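Local atomic coordinates of succinyl-CoA ligase (ADP-forming) subunit alpha (PDB entry 6HXI), a protein that carries a CoA-ligase-type region and a largely helical citrate-synthase-like C-terminal region in one chain and binds coenzyme A. Residues Glu399-Ile411 / Arg501-Pro514. Numbering follows the deposited sequence.
Sequences EYAAHFIELVIQI and RVQLLISYARANFP
Leu505 plugs the centre of this interface as a knob in the hole formed by Phe404, Leu407, Val408 and Ile411, on a helix that runs almost exactly antiparallel (175°) to its own, the axes 10.9 Å apart. With CG set anti to its carbonyl carbon (chi1 -71°), Leu505 brings CD2 within 3.7 Å of Phe404 CE1, while its CG meets Ile411 CD1 at 3.6 Å. The Phe404 ring is sandwiched: Val408 CG2 of its own helix covers one face, and Phe513 points its edge at the other in a T-shaped pair, Phe513 CZ lying 3.6 Å from Phe404 CD1. Phe513, just past the end of helix 500-512, in turn carries Ala509 CB over the centre of one face. Tyr400 completes the aromatic cluster, and Pro514 CD lies over one face of the Tyr400 ring in a CH-pi contact, 3.6 Å from the centroid. Phe404 also packs on Leu551 of helix 540-555, whereas Leu407 and Ile411 touch Leu378 of the second subunit. Toward the polar edge, Leu407 CD2 rests 3.7 Å from Tyr508 CG, and the His403 ring lies nearly parallel to the Tyr508 ring but slid aside. The Tyr508 hydroxyl donates to Tyr400 O (3.2 Å), in the carbonyl plane on a lone pair; that oxygen also accepts the helical hydrogen bond from Phe404 N. Within this citrate-synthase-like helical region, the one directional link between the helices thus sits near one end, and the rest of the fit depends on the shapes of Leu505 and the aromatic cluster.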
loop_
_atom_site.group_PDB
_atom_site.type_symbol
_atom_site.label_atom_id
_atom_site.label_comp_id
_atom_site.label_asym_id
_atom_site.label_seq_id
_atom_site.Cartn_x
_atom_site.Cartn_y
_atom_site.Cartn_z
ATOM N N GLU B 399 -1.381 14.004 -31.692
ATOM C CA GLU B 399 -2.343 14.809 -30.916
ATOM C C GLU B 399 -3.632 14.068 -30.538
ATOM O O GLU B 399 -4.000 14.129 -29.372
ATOM C CB GLU B 399 -2.667 16.145 -31.629
ATOM C CG GLU B 399 -1.452 17.078 -31.580
ATOM C CD GLU B 399 -1.559 18.450 -32.213
ATOM O OE1 GLU B 399 -2.625 19.092 -32.064
ATOM O OE2 GLU B 399 -0.546 18.911 -32.791
ATOM N N TYR B 400 -4.271 13.317 -31.467
ATOM C CA TYR B 400 -5.483 12.574 -31.138
ATOM C C TYR B 400 -5.252 11.469 -30.096
ATOM O O TYR B 400 -6.165 11.161 -29.332
ATOM C CB TYR B 400 -6.211 11.993 -32.386
ATOM C CG TYR B 400 -5.468 10.821 -32.997
ATOM C CD1 TYR B 400 -4.467 11.026 -33.935
ATOM C CD2 TYR B 400 -5.678 9.518 -32.539
ATOM C CE1 TYR B 400 -3.746 9.967 -34.464
ATOM C CE2 TYR B 400 -4.889 8.456 -32.994
ATOM C CZ TYR B 400 -3.923 8.692 -33.959
ATOM O OH TYR B 400 -3.185 7.695 -34.550
ATOM N N ALA B 401 -4.070 10.834 -30.105
ATOM C CA ALA B 401 -3.753 9.775 -29.144
ATOM C C ALA B 401 -3.515 10.391 -27.726
ATOM O O ALA B 401 -4.110 9.939 -26.757
ATOM C CB ALA B 401 -2.527 8.973 -29.619
ATOM N N ALA B 402 -2.694 11.451 -27.623
ATOM C CA ALA B 402 -2.413 12.135 -26.352
ATOM C C ALA B 402 -3.715 12.727 -25.759
ATOM O O ALA B 402 -3.922 12.613 -24.572
ATOM C CB ALA B 402 -1.380 13.238 -26.582
ATOM N N HIS B 403 -4.616 13.282 -26.588
ATOM C CA HIS B 403 -5.887 13.806 -26.097
ATOM C C HIS B 403 -6.817 12.698 -25.664
ATOM O O HIS B 403 -7.590 12.899 -24.742
ATOM C CB HIS B 403 -6.569 14.685 -27.154
ATOM C CG HIS B 403 -7.789 15.405 -26.654
ATOM N ND1 HIS B 403 -9.063 14.807 -26.687
ATOM C CD2 HIS B 403 -7.916 16.660 -26.156
ATOM C CE1 HIS B 403 -9.910 15.720 -26.224
ATOM N NE2 HIS B 403 -9.277 16.853 -25.899
ATOM N N PHE B 404 -6.770 11.542 -26.325
ATOM C CA PHE B 404 -7.564 10.399 -25.922
ATOM C C PHE B 404 -7.158 9.932 -24.525
ATOM O O PHE B 404 -8.018 9.679 -23.692
ATOM C CB PHE B 404 -7.451 9.259 -26.943
ATOM C CG PHE B 404 -8.371 8.117 -26.639
ATOM C CD1 PHE B 404 -9.746 8.235 -26.836
ATOM C CD2 PHE B 404 -7.880 6.937 -26.094
ATOM C CE1 PHE B 404 -10.611 7.174 -26.503
ATOM C CE2 PHE B 404 -8.750 5.872 -25.780
ATOM C CZ PHE B 404 -10.103 6.012 -25.962
ATOM N N ILE B 405 -5.843 9.871 -24.249
ATOM C CA ILE B 405 -5.328 9.480 -22.937
ATOM C C ILE B 405 -5.880 10.422 -21.865
ATOM O O ILE B 405 -6.385 9.945 -20.844
ATOM C CB ILE B 405 -3.772 9.425 -22.924
ATOM C CG1 ILE B 405 -3.285 8.221 -23.780
ATOM C CG2 ILE B 405 -3.249 9.327 -21.450
ATOM C CD1 ILE B 405 -1.785 8.242 -24.100
ATOM N N GLU B 406 -5.853 11.734 -22.142
ATOM C CA GLU B 406 -6.356 12.746 -21.212
ATOM C C GLU B 406 -7.880 12.670 -21.047
ATOM O O GLU B 406 -8.376 12.905 -19.953
ATOM C CB GLU B 406 -5.935 14.123 -21.668
ATOM C CG GLU B 406 -4.412 14.301 -21.583
ATOM C CD GLU B 406 -3.904 15.696 -21.904
ATOM O OE1 GLU B 406 -2.712 15.838 -22.253
ATOM O OE2 GLU B 406 -4.691 16.659 -21.775
ATOM N N LEU B 407 -8.618 12.292 -22.124
ATOM C CA LEU B 407 -10.071 12.112 -22.059
ATOM C C LEU B 407 -10.420 10.937 -21.134
ATOM O O LEU B 407 -11.319 11.070 -20.329
ATOM C CB LEU B 407 -10.609 11.892 -23.473
ATOM C CG LEU B 407 -12.109 11.676 -23.739
ATOM C CD1 LEU B 407 -12.943 12.903 -23.287
ATOM C CD2 LEU B 407 -12.344 11.501 -25.288
ATOM N N VAL B 408 -9.730 9.801 -21.276
ATOM C CA VAL B 408 -9.922 8.592 -20.477
ATOM C C VAL B 408 -9.698 8.923 -18.979
ATOM O O VAL B 408 -10.531 8.553 -18.168
ATOM C CB VAL B 408 -9.000 7.443 -20.957
ATOM C CG1 VAL B 408 -8.943 6.308 -19.912
ATOM C CG2 VAL B 408 -9.451 6.938 -22.317
ATOM N N ILE B 409 -8.600 9.657 -18.644
ATOM C CA ILE B 409 -8.292 10.091 -17.280
ATOM C C ILE B 409 -9.442 10.872 -16.665
ATOM O O ILE B 409 -9.814 10.590 -15.539
ATOM C CB ILE B 409 -6.951 10.860 -17.233
ATOM C CG1 ILE B 409 -5.811 9.938 -17.533
ATOM C CG2 ILE B 409 -6.716 11.567 -15.891
ATOM C CD1 ILE B 409 -4.418 10.704 -17.757
ATOM N N GLN B 410 -10.050 11.829 -17.416
ATOM C CA GLN B 410 -11.209 12.616 -16.960
ATOM C C GLN B 410 -12.433 11.770 -16.767
ATOM O O GLN B 410 -13.155 11.913 -15.784
ATOM C CB GLN B 410 -11.496 13.732 -17.956
ATOM C CG GLN B 410 -10.339 14.722 -17.996
ATOM C CD GLN B 410 -10.557 15.705 -19.119
ATOM O OE1 GLN B 410 -11.437 16.524 -19.074
ATOM N NE2 GLN B 410 -9.765 15.623 -20.146
ATOM N N ILE B 411 -12.656 10.843 -17.695
ATOM C CA ILE B 411 -13.829 9.945 -17.649
ATOM C C ILE B 411 -13.764 8.978 -16.493
ATOM O O ILE B 411 -14.792 8.691 -15.884
ATOM C CB ILE B 411 -13.980 9.258 -19.033
ATOM C CG1 ILE B 411 -14.588 10.335 -20.002
ATOM C CG2 ILE B 411 -14.840 7.941 -18.969
ATOM C CD1 ILE B 411 -14.702 10.014 -21.423
ATOM N N ARG B 501 -20.466 8.333 -20.651
ATOM C CA ARG B 501 -19.021 8.085 -20.607
ATOM C C ARG B 501 -18.562 7.340 -21.860
ATOM O O ARG B 501 -17.526 7.694 -22.428
ATOM C CB ARG B 501 -18.625 7.285 -19.358
ATOM C CG ARG B 501 -19.016 7.905 -18.015
ATOM C CD ARG B 501 -18.297 7.253 -16.829
ATOM N NE ARG B 501 -18.899 5.989 -16.382
ATOM C CZ ARG B 501 -18.263 5.083 -15.635
ATOM N NH1 ARG B 501 -17.004 5.287 -15.252
ATOM N NH2 ARG B 501 -18.867 3.952 -15.295
ATOM N N VAL B 502 -19.361 6.343 -22.307
ATOM C CA VAL B 502 -19.147 5.486 -23.480
ATOM C C VAL B 502 -19.312 6.286 -24.713
ATOM O O VAL B 502 -18.493 6.184 -25.621
ATOM C CB VAL B 502 -20.118 4.258 -23.490
ATOM C CG1 VAL B 502 -20.109 3.517 -24.826
ATOM C CG2 VAL B 502 -19.842 3.302 -22.344
ATOM N N GLN B 503 -20.397 7.043 -24.793
ATOM C CA GLN B 503 -20.713 7.791 -25.997
ATOM C C GLN B 503 -19.701 8.880 -26.267
ATOM O O GLN B 503 -19.316 9.058 -27.416
ATOM C CB GLN B 503 -22.158 8.313 -25.986
ATOM C CG GLN B 503 -22.772 8.552 -27.384
ATOM C CD GLN B 503 -22.521 7.462 -28.415
ATOM O OE1 GLN B 503 -23.075 6.343 -28.352
ATOM N NE2 GLN B 503 -21.686 7.786 -29.403
ATOM N N LEU B 504 -19.216 9.540 -25.205
ATOM C CA LEU B 504 -18.165 10.557 -25.304
ATOM C C LEU B 504 -16.874 9.947 -25.905
ATOM O O LEU B 504 -16.298 10.536 -26.805
ATOM C CB LEU B 504 -17.892 11.180 -23.921
ATOM C CG LEU B 504 -18.949 12.208 -23.468
ATOM C CD1 LEU B 504 -19.226 12.116 -21.940
ATOM C CD2 LEU B 504 -18.561 13.623 -23.899
ATOM N N LEU B 505 -16.498 8.731 -25.459
ATOM C CA LEU B 505 -15.312 7.982 -25.917
ATOM C C LEU B 505 -15.443 7.497 -27.335
ATOM O O LEU B 505 -14.548 7.717 -28.148
ATOM C CB LEU B 505 -14.992 6.820 -24.971
ATOM C CG LEU B 505 -14.440 7.152 -23.609
ATOM C CD1 LEU B 505 -14.547 5.977 -22.686
ATOM C CD2 LEU B 505 -12.988 7.636 -23.679
ATOM N N ILE B 506 -16.566 6.883 -27.659
ATOM C CA ILE B 506 -16.842 6.414 -29.010
ATOM C C ILE B 506 -16.982 7.566 -30.011
ATOM O O ILE B 506 -16.493 7.433 -31.152
ATOM C CB ILE B 506 -18.092 5.507 -29.014
ATOM C CG1 ILE B 506 -17.783 4.132 -28.391
ATOM C CG2 ILE B 506 -18.689 5.409 -30.429
ATOM C CD1 ILE B 506 -18.979 3.071 -28.540
ATOM N N SER B 507 -17.683 8.660 -29.639
ATOM C CA SER B 507 -17.859 9.765 -30.601
ATOM C C SER B 507 -16.486 10.395 -30.963
ATOM O O SER B 507 -16.161 10.556 -32.139
ATOM C CB SER B 507 -18.909 10.781 -30.139
ATOM O OG SER B 507 -18.673 11.271 -28.828
ATOM N N TYR B 508 -15.642 10.585 -29.963
ATOM C CA TYR B 508 -14.280 11.065 -30.189
ATOM C C TYR B 508 -13.445 10.143 -31.138
ATOM O O TYR B 508 -12.779 10.653 -32.028
ATOM C CB TYR B 508 -13.568 11.308 -28.836
ATOM C CG TYR B 508 -12.167 11.864 -28.998
ATOM C CD1 TYR B 508 -11.953 13.235 -29.110
ATOM C CD2 TYR B 508 -11.079 11.019 -29.203
ATOM C CE1 TYR B 508 -10.688 13.753 -29.386
ATOM C CE2 TYR B 508 -9.803 11.526 -29.467
ATOM C CZ TYR B 508 -9.608 12.893 -29.520
ATOM O OH TYR B 508 -8.372 13.401 -29.788
ATOM N N ALA B 509 -13.426 8.833 -30.917
ATOM C CA ALA B 509 -12.649 7.900 -31.738
ATOM C C ALA B 509 -13.165 7.831 -33.151
ATOM O O ALA B 509 -12.376 7.866 -34.103
ATOM C CB ALA B 509 -12.640 6.524 -31.098
ATOM N N ARG B 510 -14.483 7.763 -33.314
ATOM C CA ARG B 510 -15.080 7.745 -34.649
ATOM C C ARG B 510 -14.680 9.010 -35.426
ATOM O O ARG B 510 -14.192 8.893 -36.550
ATOM C CB ARG B 510 -16.609 7.569 -34.579
ATOM C CG ARG B 510 -17.023 6.145 -34.206
ATOM C CD ARG B 510 -18.531 5.996 -34.191
ATOM N NE ARG B 510 -18.978 4.869 -35.009
ATOM C CZ ARG B 510 -20.192 4.332 -34.946
ATOM N NH1 ARG B 510 -20.515 3.312 -35.729
ATOM N NH2 ARG B 510 -21.091 4.805 -34.092
ATOM N N ALA B 511 -14.771 10.192 -34.779
ATOM C CA ALA B 511 -14.407 11.482 -35.404
ATOM C C ALA B 511 -12.922 11.680 -35.635
ATOM O O ALA B 511 -12.577 12.261 -36.657
ATOM C CB ALA B 511 -14.949 12.631 -34.564
ATOM N N ASN B 512 -12.035 11.217 -34.701
ATOM C CA ASN B 512 -10.601 11.540 -34.764
ATOM C C ASN B 512 -9.594 10.397 -34.978
ATOM O O ASN B 512 -8.462 10.682 -35.362
ATOM C CB ASN B 512 -10.207 12.308 -33.486
ATOM C CG ASN B 512 -10.964 13.610 -33.334
ATOM O OD1 ASN B 512 -10.664 14.613 -33.983
ATOM N ND2 ASN B 512 -12.017 13.595 -32.555
ATOM N N PHE B 513 -9.964 9.138 -34.740
ATOM C CA PHE B 513 -8.978 8.074 -34.947
ATOM C C PHE B 513 -8.812 7.720 -36.396
ATOM O O PHE B 513 -9.812 7.419 -37.055
ATOM C CB PHE B 513 -9.323 6.790 -34.171
ATOM C CG PHE B 513 -9.066 6.742 -32.689
ATOM C CD1 PHE B 513 -8.963 7.917 -31.943
ATOM C CD2 PHE B 513 -9.036 5.513 -32.009
ATOM C CE1 PHE B 513 -8.818 7.863 -30.561
ATOM C CE2 PHE B 513 -8.879 5.467 -30.647
ATOM C CZ PHE B 513 -8.796 6.642 -29.926
ATOM N N PRO B 514 -7.567 7.625 -36.891
ATOM C CA PRO B 514 -7.368 7.201 -38.284
ATOM C C PRO B 514 -8.050 5.870 -38.610
ATOM O O PRO B 514 -8.659 5.753 -39.675
ATOM C CB PRO B 514 -5.845 7.141 -38.412
ATOM C CG PRO B 514 -5.366 8.183 -37.432
ATOM C CD PRO B 514 -6.277 7.979 -36.260
#